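PDB 3E13: putative iron-uptake ABC transport system,periplasmic iron-binding protein from Campylobacter jejuni, which binds ferric iron and probably hands it, as the periplasmic component of an ABC transporter, to the membrane permease for uptake. Local coordinates for residues 9-13 with 99-103; 167-171 with 314-318; 226-231 with 291-295; 41-45 with 69-73. All blocks are in the same frame, centred on the assembly; numbering follows the deposited sequence.

Interaction 1 of 4, residues 9-13 with 99-103. With FE (Fe (III) ion), chain B.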
# COMPACT_ATOMS: atom_id res chain seq x y z
N ALA A 9 -3.30 -7.27 -7.29
CA ALA A 9 -3.93 -6.00 -7.01
C ALA A 9 -2.92 -4.85 -6.97
O ALA A 9 -3.27 -3.75 -6.63
CB ALA A 9 -4.76 -6.07 -5.72
N ARG A 10 -1.66 -5.14 -7.32
CA ARG A 10 -0.70 -4.08 -7.64
C ARG A 10 -1.15 -3.40 -8.95
O ARG A 10 -2.08 -3.87 -9.64
CB ARG A 10 0.72 -4.63 -7.70
CG ARG A 10 1.29 -4.85 -6.32
CD ARG A 10 2.69 -5.45 -6.31
NE ARG A 10 3.68 -4.64 -7.01
CZ ARG A 10 4.48 -3.70 -6.40
NH1 ARG A 10 4.39 -3.42 -5.10
NH2 ARG A 10 5.40 -3.07 -7.15
N HIS A 11 -0.57 -2.26 -9.28
CA HIS A 11 -1.06 -1.44 -10.37
C HIS A 11 0.06 -0.55 -10.90
O HIS A 11 -0.09 0.68 -11.01
CB HIS A 11 -2.27 -0.62 -9.85
CG HIS A 11 -2.11 -0.17 -8.43
ND1 HIS A 11 -2.58 -0.89 -7.35
CD2 HIS A 11 -1.49 0.92 -7.90
CE1 HIS A 11 -2.25 -0.26 -6.23
NE2 HIS A 11 -1.61 0.86 -6.54
N TYR A 12 1.18 -1.21 -11.23
CA TYR A 12 2.43 -0.53 -11.55
C TYR A 12 3.09 -1.07 -12.80
O TYR A 12 3.16 -2.29 -13.01
CB TYR A 12 3.42 -0.69 -10.39
CG TYR A 12 2.83 -0.33 -9.05
CD1 TYR A 12 2.62 -1.31 -8.07
CD2 TYR A 12 2.36 0.93 -8.79
CE1 TYR A 12 2.06 -1.03 -6.86
CE2 TYR A 12 1.78 1.22 -7.58
CZ TYR A 12 1.64 0.28 -6.61
OH TYR A 12 1.04 0.66 -5.43
N ASN A 13 3.57 -0.16 -13.62
CA ASN A 13 4.33 -0.52 -14.80
C ASN A 13 5.60 -1.25 -14.49
O ASN A 13 6.03 -2.13 -15.23
CB ASN A 13 4.65 0.73 -15.59
CG ASN A 13 3.71 0.92 -16.69
OD1 ASN A 13 2.51 0.61 -16.57
ND2 ASN A 13 4.23 1.38 -17.82
N ILE A 99 6.75 -7.76 0.27
CA ILE A 99 7.76 -7.52 -0.78
C ILE A 99 8.28 -6.08 -0.75
O ILE A 99 9.39 -5.82 -1.24
CB ILE A 99 7.28 -7.91 -2.18
CG1 ILE A 99 6.08 -7.11 -2.64
CG2 ILE A 99 6.95 -9.37 -2.19
CD1 ILE A 99 5.82 -7.23 -4.14
N THR A 100 7.51 -5.13 -0.23
CA THR A 100 7.92 -3.74 -0.04
C THR A 100 7.22 -3.14 1.16
O THR A 100 6.20 -3.65 1.62
CB THR A 100 7.57 -2.83 -1.23
OG1 THR A 100 6.14 -2.74 -1.34
CG2 THR A 100 8.05 -3.31 -2.53
N LYS A 101 7.73 -1.99 1.61
CA LYS A 101 7.05 -1.11 2.51
C LYS A 101 6.73 0.21 1.80
O LYS A 101 7.41 0.63 0.84
CB LYS A 101 7.89 -0.77 3.77
CG LYS A 101 8.06 -1.94 4.70
CD LYS A 101 9.34 -1.79 5.60
CE LYS A 101 9.12 -0.78 6.70
NZ LYS A 101 10.43 -0.51 7.47
N ARG A 102 5.68 0.85 2.27
CA ARG A 102 5.28 2.20 1.82
C ARG A 102 4.67 2.96 3.00
O ARG A 102 4.20 2.36 3.92
CB ARG A 102 4.30 2.09 0.63
CG ARG A 102 3.07 1.20 0.90
CD ARG A 102 3.21 -0.26 0.39
NE ARG A 102 3.40 -0.32 -1.05
CZ ARG A 102 2.48 -0.08 -1.99
NH1 ARG A 102 1.25 0.26 -1.67
NH2 ARG A 102 2.79 -0.22 -3.27
N ALA A 103 4.71 4.28 2.98
CA ALA A 103 4.21 5.09 4.07
C ALA A 103 3.05 5.97 3.54
O ALA A 103 3.16 6.52 2.44
CB ALA A 103 5.33 5.97 4.62
FE FE B . -0.42 1.88 -5.00

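Interaction 2 of 4, residues 167-171 with 314-318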
# COMPACT_ATOMS: atom_id res chain seq x y z
N VAL A 167 -13.00 13.59 8.68
CA VAL A 167 -12.39 13.51 7.36
C VAL A 167 -13.45 13.64 6.26
O VAL A 167 -13.29 14.46 5.34
CB VAL A 167 -11.60 12.21 7.22
CG1 VAL A 167 -11.22 11.96 5.76
CG2 VAL A 167 -10.32 12.30 8.09
N LEU A 168 -14.55 12.93 6.39
CA LEU A 168 -15.63 13.00 5.42
C LEU A 168 -16.12 14.43 5.31
O LEU A 168 -16.29 14.97 4.21
CB LEU A 168 -16.79 12.12 5.80
CG LEU A 168 -17.94 12.05 4.79
CD1 LEU A 168 -17.45 11.63 3.43
CD2 LEU A 168 -18.99 11.07 5.34
N GLU A 169 -16.36 15.06 6.45
CA GLU A 169 -16.90 16.42 6.47
C GLU A 169 -15.94 17.41 5.84
O GLU A 169 -16.36 18.39 5.24
CB GLU A 169 -17.25 16.84 7.90
CG GLU A 169 -17.64 18.32 7.96
CD GLU A 169 -18.45 18.72 9.18
OE1 GLU A 169 -18.51 17.95 10.18
OE2 GLU A 169 -19.02 19.84 9.12
N ASN A 170 -14.64 17.16 6.00
CA ASN A 170 -13.59 18.05 5.55
C ASN A 170 -13.18 17.93 4.10
O ASN A 170 -12.43 18.76 3.63
CB ASN A 170 -12.32 17.82 6.40
CG ASN A 170 -12.41 18.38 7.80
OD1 ASN A 170 -11.47 18.15 8.63
ND2 ASN A 170 -13.46 19.15 8.10
N LEU A 171 -13.63 16.91 3.37
CA LEU A 171 -13.17 16.72 2.02
C LEU A 171 -13.48 17.92 1.15
O LEU A 171 -14.59 18.45 1.16
CB LEU A 171 -13.77 15.47 1.41
CG LEU A 171 -13.47 14.14 2.09
CD1 LEU A 171 -14.13 13.09 1.36
CD2 LEU A 171 -11.94 13.95 2.11
N GLU A 314 -20.75 3.51 8.20
CA GLU A 314 -21.61 4.15 9.21
C GLU A 314 -21.62 5.65 9.14
O GLU A 314 -22.68 6.26 9.30
CB GLU A 314 -21.19 3.80 10.64
CG GLU A 314 -21.43 2.39 11.09
CD GLU A 314 -20.72 2.04 12.40
OE1 GLU A 314 -20.41 2.95 13.23
OE2 GLU A 314 -20.45 0.84 12.61
N VAL A 315 -20.45 6.26 8.88
CA VAL A 315 -20.36 7.72 8.85
C VAL A 315 -20.74 8.33 7.48
O VAL A 315 -20.84 9.53 7.38
CB VAL A 315 -18.95 8.22 9.33
CG1 VAL A 315 -18.60 7.60 10.67
CG2 VAL A 315 -17.86 8.01 8.27
N GLY A 316 -20.97 7.51 6.47
CA GLY A 316 -21.49 7.98 5.20
C GLY A 316 -20.54 8.01 4.02
O GLY A 316 -20.82 8.69 3.04
N PHE A 317 -19.40 7.33 4.10
CA PHE A 317 -18.63 7.09 2.85
C PHE A 317 -19.28 6.11 1.89
O PHE A 317 -20.28 5.43 2.22
CB PHE A 317 -17.26 6.53 3.19
CG PHE A 317 -16.29 7.56 3.68
CD1 PHE A 317 -15.43 8.21 2.79
CD2 PHE A 317 -16.19 7.85 5.02
CE1 PHE A 317 -14.50 9.13 3.24
CE2 PHE A 317 -15.23 8.79 5.50
CZ PHE A 317 -14.41 9.42 4.64
N ARG A 318 -18.72 6.09 0.67
CA ARG A 318 -18.56 4.92 -0.21
C ARG A 318 -19.25 5.07 -1.54
O ARG A 318 -18.55 4.94 -2.52
CB ARG A 318 -18.86 3.55 0.43
CG ARG A 318 -20.25 3.03 0.08
CD ARG A 318 -20.60 1.71 0.69
NE ARG A 318 -19.59 0.70 0.39
CZ ARG A 318 -19.41 0.14 -0.79
NH1 ARG A 318 -20.15 0.51 -1.84
NH2 ARG A 318 -18.49 -0.81 -0.94

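Interaction 3 of 4, residues 226-231 with 291-295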
# COMPACT_ATOMS: atom_id res chain seq x y z
N GLN A 226 5.16 12.32 14.05
CA GLN A 226 6.57 12.31 14.43
C GLN A 226 6.79 12.61 15.89
O GLN A 226 7.80 12.16 16.46
CB GLN A 226 7.38 13.26 13.56
CG GLN A 226 7.48 12.88 12.10
CD GLN A 226 7.93 11.49 11.90
OE1 GLN A 226 9.13 11.21 12.14
NE2 GLN A 226 7.00 10.57 11.53
N ASP A 227 5.87 13.33 16.51
CA ASP A 227 6.03 13.67 17.94
C ASP A 227 5.60 12.53 18.85
O ASP A 227 5.75 12.63 20.08
CB ASP A 227 5.26 14.95 18.31
CG ASP A 227 5.66 16.15 17.49
OD1 ASP A 227 6.86 16.39 17.36
OD2 ASP A 227 4.80 16.90 16.94
N ASN A 228 5.06 11.44 18.28
CA ASN A 228 4.51 10.38 19.11
C ASN A 228 4.81 9.02 18.46
O ASN A 228 5.96 8.62 18.40
CB ASN A 228 3.04 10.66 19.47
CG ASN A 228 2.19 11.12 18.28
OD1 ASN A 228 1.95 12.34 18.06
ND2 ASN A 228 1.65 10.15 17.59
N ARG A 229 3.79 8.34 17.93
CA ARG A 229 3.93 6.95 17.51
C ARG A 229 4.60 6.71 16.16
O ARG A 229 5.03 5.58 15.88
CB ARG A 229 2.55 6.28 17.56
CG ARG A 229 1.53 6.73 16.52
CD ARG A 229 0.33 5.86 16.48
NE ARG A 229 -0.67 6.20 15.48
CZ ARG A 229 -1.82 6.79 15.69
NH1 ARG A 229 -2.13 7.26 16.90
NH2 ARG A 229 -2.69 6.90 14.69
N GLY A 230 4.71 7.75 15.34
CA GLY A 230 5.26 7.65 14.00
C GLY A 230 4.23 7.33 12.93
O GLY A 230 3.02 7.12 13.17
N THR A 231 4.75 7.30 11.71
CA THR A 231 3.95 7.29 10.50
C THR A 231 3.45 5.87 10.18
O THR A 231 4.14 4.87 10.38
CB THR A 231 4.87 7.87 9.38
OG1 THR A 231 5.11 9.29 9.61
CG2 THR A 231 4.22 7.69 7.98
N PHE A 291 12.38 9.48 8.81
CA PHE A 291 11.18 9.63 9.61
C PHE A 291 11.00 8.47 10.59
O PHE A 291 11.53 7.39 10.37
CB PHE A 291 9.93 9.74 8.73
CG PHE A 291 9.67 8.52 7.88
CD1 PHE A 291 8.61 7.68 8.17
CD2 PHE A 291 10.41 8.28 6.72
CE1 PHE A 291 8.35 6.59 7.40
CE2 PHE A 291 10.16 7.17 5.94
CZ PHE A 291 9.10 6.34 6.28
N LYS A 292 10.24 8.74 11.65
CA LYS A 292 9.83 7.71 12.62
C LYS A 292 8.66 6.94 12.06
O LYS A 292 7.72 7.54 11.62
CB LYS A 292 9.37 8.37 13.90
CG LYS A 292 10.53 8.89 14.74
CD LYS A 292 10.09 9.61 16.04
CE LYS A 292 8.93 9.04 16.83
NZ LYS A 292 8.58 9.93 18.01
N GLU A 293 8.75 5.62 12.14
CA GLU A 293 7.70 4.69 11.68
C GLU A 293 6.92 4.14 12.86
O GLU A 293 7.47 3.85 13.92
CB GLU A 293 8.31 3.48 10.98
CG GLU A 293 9.09 3.84 9.76
CD GLU A 293 9.76 2.64 9.09
OE1 GLU A 293 9.49 1.46 9.46
OE2 GLU A 293 10.53 2.92 8.17
N ASP A 294 5.61 3.95 12.68
CA ASP A 294 4.83 3.29 13.66
C ASP A 294 5.41 1.87 13.84
O ASP A 294 5.71 1.15 12.84
CB ASP A 294 3.38 3.21 13.17
CG ASP A 294 2.40 2.80 14.24
OD1 ASP A 294 1.17 3.14 14.05
OD2 ASP A 294 2.74 2.16 15.26
N GLN A 295 5.59 1.50 15.10
CA GLN A 295 6.13 0.18 15.45
C GLN A 295 5.11 -0.95 15.50
O GLN A 295 5.48 -2.12 15.68
CB GLN A 295 6.94 0.26 16.74
CG GLN A 295 8.12 1.21 16.65
CD GLN A 295 9.10 0.84 15.61
OE1 GLN A 295 9.27 1.58 14.62
NE2 GLN A 295 9.71 -0.32 15.75
O HOH W 1 0.69 5.58 12.92
O HOH W 2 5.54 3.43 17.36

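Interaction 4 of 4, residues 41-45 with 69-73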
# COMPACT_ATOMS: atom_id res chain seq x y z
N ILE A 41 -10.32 -11.14 -4.47
CA ILE A 41 -10.66 -11.96 -3.31
C ILE A 41 -12.01 -12.66 -3.53
O ILE A 41 -12.14 -13.82 -3.25
CB ILE A 41 -10.66 -11.14 -2.05
CG1 ILE A 41 -9.21 -10.72 -1.75
CG2 ILE A 41 -11.24 -11.87 -0.91
CD1 ILE A 41 -9.09 -9.68 -0.69
N LYS A 42 -12.96 -11.93 -4.07
CA LYS A 42 -14.27 -12.52 -4.37
C LYS A 42 -14.11 -13.63 -5.40
O LYS A 42 -14.68 -14.75 -5.26
CB LYS A 42 -15.21 -11.44 -4.89
CG LYS A 42 -16.60 -11.94 -5.23
CD LYS A 42 -17.65 -10.80 -5.19
CE LYS A 42 -18.79 -11.15 -4.22
NZ LYS A 42 -19.13 -12.61 -4.23
N ARG A 43 -13.32 -13.35 -6.43
CA ARG A 43 -13.05 -14.34 -7.45
C ARG A 43 -12.36 -15.58 -6.90
O ARG A 43 -12.70 -16.72 -7.22
CB ARG A 43 -12.20 -13.69 -8.52
CG ARG A 43 -11.81 -14.50 -9.65
CD ARG A 43 -11.31 -13.63 -10.82
NE ARG A 43 -10.79 -14.48 -11.86
CZ ARG A 43 -10.21 -14.06 -12.96
NH1 ARG A 43 -10.06 -12.78 -13.20
NH2 ARG A 43 -9.78 -14.94 -13.82
N LEU A 44 -11.30 -15.39 -6.09
CA LEU A 44 -10.69 -16.53 -5.46
C LEU A 44 -11.65 -17.38 -4.61
O LEU A 44 -11.54 -18.61 -4.58
CB LEU A 44 -9.50 -16.09 -4.61
CG LEU A 44 -8.25 -15.65 -5.39
CD1 LEU A 44 -7.29 -14.88 -4.46
CD2 LEU A 44 -7.58 -16.86 -6.00
N SER A 45 -12.54 -16.72 -3.88
CA SER A 45 -13.55 -17.42 -3.07
C SER A 45 -14.49 -18.24 -3.91
O SER A 45 -14.73 -19.40 -3.56
CB SER A 45 -14.33 -16.46 -2.15
OG SER A 45 -13.48 -15.93 -1.14
N ASN A 69 -7.82 -15.33 5.94
CA ASN A 69 -8.90 -15.65 6.85
C ASN A 69 -10.12 -16.17 6.11
O ASN A 69 -10.97 -16.76 6.75
CB ASN A 69 -9.26 -14.47 7.72
CG ASN A 69 -8.13 -14.10 8.68
OD1 ASN A 69 -7.25 -14.92 8.98
ND2 ASN A 69 -8.12 -12.83 9.10
N LEU A 70 -10.19 -15.96 4.80
CA LEU A 70 -11.21 -16.61 3.94
C LEU A 70 -10.79 -18.05 3.51
O LEU A 70 -11.48 -18.72 2.71
CB LEU A 70 -11.48 -15.73 2.72
CG LEU A 70 -12.33 -14.51 3.02
CD1 LEU A 70 -12.32 -13.52 1.90
CD2 LEU A 70 -13.80 -14.97 3.31
N GLY A 71 -9.64 -18.50 3.97
CA GLY A 71 -9.17 -19.86 3.72
C GLY A 71 -8.56 -20.06 2.33
O GLY A 71 -8.53 -21.18 1.79
N LEU A 72 -8.05 -18.98 1.73
CA LEU A 72 -7.70 -18.99 0.32
C LEU A 72 -6.20 -19.21 0.08
O LEU A 72 -5.82 -19.32 -1.04
CB LEU A 72 -8.09 -17.64 -0.31
CG LEU A 72 -9.58 -17.30 -0.25
CD1 LEU A 72 -9.81 -15.93 -0.76
CD2 LEU A 72 -10.39 -18.30 -1.00
N LEU A 73 -5.37 -19.17 1.14
CA LEU A 73 -3.92 -19.18 0.94
C LEU A 73 -3.30 -20.45 1.52
O LEU A 73 -3.93 -21.20 2.25
CB LEU A 73 -3.29 -17.95 1.58
CG LEU A 73 -3.90 -16.56 1.25
CD1 LEU A 73 -3.21 -15.44 1.98
CD2 LEU A 73 -3.87 -16.29 -0.20
O HOH W 3 -13.49 -18.11 0.80

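Interaction 1 of 4, residues 9-13 with 99-103
Tyr12 OH takes a hydrogen bond from Arg102 NH2 (2.9 Å, 167° at the hydrogen) while the same oxygen binds the ferric ion, so this contact is part of the iron site of a periplasmic binding protein. The metal's first shell draws two ligands from the loop after strand 3-8: Tyr12 OH at 1.9 Å from the iron and His11 NE2 at 2.2 Å from it. Tyr143, Tyr199 and Tyr200 complete the site.

The second shell comes from strand 97-109, which probably belongs to the antiparallel hinge region of the sheet. Arg102 folds back at chi2 and chi3, which brings NH2 up to the phenol oxygen from the direction opposite to the tyrosine. Tyr12 OH lies close to the guanidinium plane, and that plane stands 63° from the phenol ring. A positive group held there would be expected to stabilise negative charge on the metal-bound oxygen.

Further out, Arg10 NH1 comes within 4.0 Å of Arg102 NH2. Glu272 forms salt bridges with both arginines, which probably offsets their mutual repulsion, and also accepts a hydrogen bond from Thr100 OG1, while Asp15 pairs with Arg10 NE. Ile99 CD1 sits over one face of the Arg10 guanidinium. Ile99 and Thr100 both face Ser236, forming a classic beta bulge in the strand. On the histidine side, the ring's rotation is fixed by its second nitrogen: His11 ND1 donates to Ala9 O at 3.0 Å, with an N-H...O angle of 145°.

Interaction 2 of 4, residues 167-171 with 314-318
Leu168 meets Phe317 where the C-terminal end of helix 157-170 lies against the chain just beyond helix 305-315, and the contact is almost wholly apolar, with no hydrogen bond between the two segments.

A CH-pi contact lies at the middle. Leu168 CD1 stands over the centre of the phenyl ring, 3.9 Å from the Phe317 centroid and 10° off its normal. With CG anti to the backbone N (chi1 -176°), the leucine slides past the phenylalanine in the opposite direction, and its CB also rests against the ring, 3.7 Å from Phe317 CE2.

Van der Waals packing fills in the rest. Val167 CG1 meets the ring at its edge, 4.2 Å from Phe317 CZ, and Leu171 CD1 approaches CE1 more obliquely. The other methyl of Leu168 turns to the backbone: CD2 lies 3.2 Å from Val315 O and 3.7 Å from Gly316 C, with Val315 CG2 a little beyond.

That backbone is a Schellman motif. Gly316, at phi 108°, ends helix 305-315 and redirects the chain, leaving Phe317 to reach across to Leu168.

Tyr312, in the last turns of helix 305-315, makes an edge-to-face pair with Phe317, while Val315 leans on Lys161, Ala164 and Lys165 of helix 157-170. The end of helix 305-315 and the residues after it thus pack against the C-terminal part of helix 157-170, well away from the iron, with Ala139 from a loop touching the phenylalanine and Leu125 from another touching Val167.

Interaction 3 of 4, residues 226-231 with 291-295
A single beta bridge of the parallel pattern, Thr231 with Glu293, joins the loop leading into strand 233-241 to the loop between helices 283-288 and 298-302. Its two backbone hydrogen bonds are nearly straight: Thr231 N to Lys292 O (3.0 Å) and Asp294 N to Thr231 O (2.9 Å).

Gln226 extends this pairing with its side-chain amide. Bent at chi2 (-52°), the side chain pairs with both backbone polar atoms of Lys292: OE1 accepts from Lys292 N at 2.8 Å on an in-plane lone pair, and NE2 donates to Lys292 O at 3.1 Å. That carbonyl therefore takes two N-H groups, from Gln226 and Thr231. The lysine chain runs back past the glutamine in the opposite direction, and its ammonium bridges two carbonyls, NZ lying 2.8 Å from Gln226 O, above the carbonyl plane, and 3.0 Å from Asn228 O.

At the other end, Gly230 CA passes close to Lys292 O, and Arg229 O receives a CA-H...O contact from Asp294 CA at 3.2 Å. Arg229 and Asp294 form only a long salt bridge, NE to OD1 3.8 Å. One water closes that gap, donating to Asp294 OD1 and Gly230 O and accepting from Arg229 NE; another links Arg229 O to Gln295 N. The stronger partner of Arg229 is Asp155, while Asp294 OD2 accepts from Ile296 N. Thr231 CB packs beside Phe291, whose ring stacks on Phe223.

With the lysine ammonium directed at two backbone carbonyls and the arginine-aspartate pair mediated by water, the two loops are joined chiefly by directional hydrogen bonds rather than by direct ion pairing.

Interaction 4 of 4, residues 41-45 with 69-73
Ile41 and Leu70 cross at about a right angle, and their methyl groups meet tightly: Ile41 CG2 is 3.4 Å from Leu70 CD1, inside the usual carbon-carbon distance. The isoleucine belongs to helix 37-47, the leucine to the turn that follows helix 61-69.

Leu72 is the second point of attachment and spreads its two methyls over the helix. CD1 enters among three helical residues, 3.9 Å from Leu44 CB, 3.7 Å from Ser45 OG and a little farther from Ile41 CG2. CD2 lies over the backbone instead, 3.8 Å from Leu44 O and close to Ser45 CA. With CG of Leu72 anti to its carbonyl carbon (chi1 -61°) and chi2 extended, both methyls bear on Leu44 and Ser45. Leu44 and Ile41 also touch Phe56 of strand 55-58, and Leu44 reaches Tyr7 of strand 3-8.

Toward the solvent, the contact changes from apolar to polar. Ser45 OG, beside Leu70 CD1 and Leu72 CD1, shares a water with the turn: the water is 2.9 Å from Ser45 OG and donates to Leu70 O at 2.8 Å. It bridges helix and turn where no direct hydrogen bond joins them.

Gly71 takes a positive phi (79°) and turns the chain out of the helix, placing Leu70 and Leu72 together against the same helix 37-47. Leu72 then pairs through its backbone with Lys242. This is a Schellman motif ending helix 61-69, within an alpha/beta layer where helix 37-47 packs beside the parallel strands 3-8 and 55-58 of a periplasmic binding-protein fold.

From the N terminus, the loop at 9-13 comes first, and interaction 1 closes it 86 residues later against strand 97-109. Interaction 4 (41-45 with 69-73) falls entirely within that span, joining a helix to the turn after its neighbour. Interaction 2 opens next at 167-171 and closes only at the end of the modelled chain, enclosing interaction 3 (226-231 with 291-295); no pair crosses. Interactions 1 and 3 touch directly through the Lys101-Glu293 salt bridge and the packing of Ala103 on Thr231 and Phe291, so strand 97-109 links the iron site to the surface loops. Interactions 3 and 4 lie on opposite sides of the chain's centre, about 33 Å between centres.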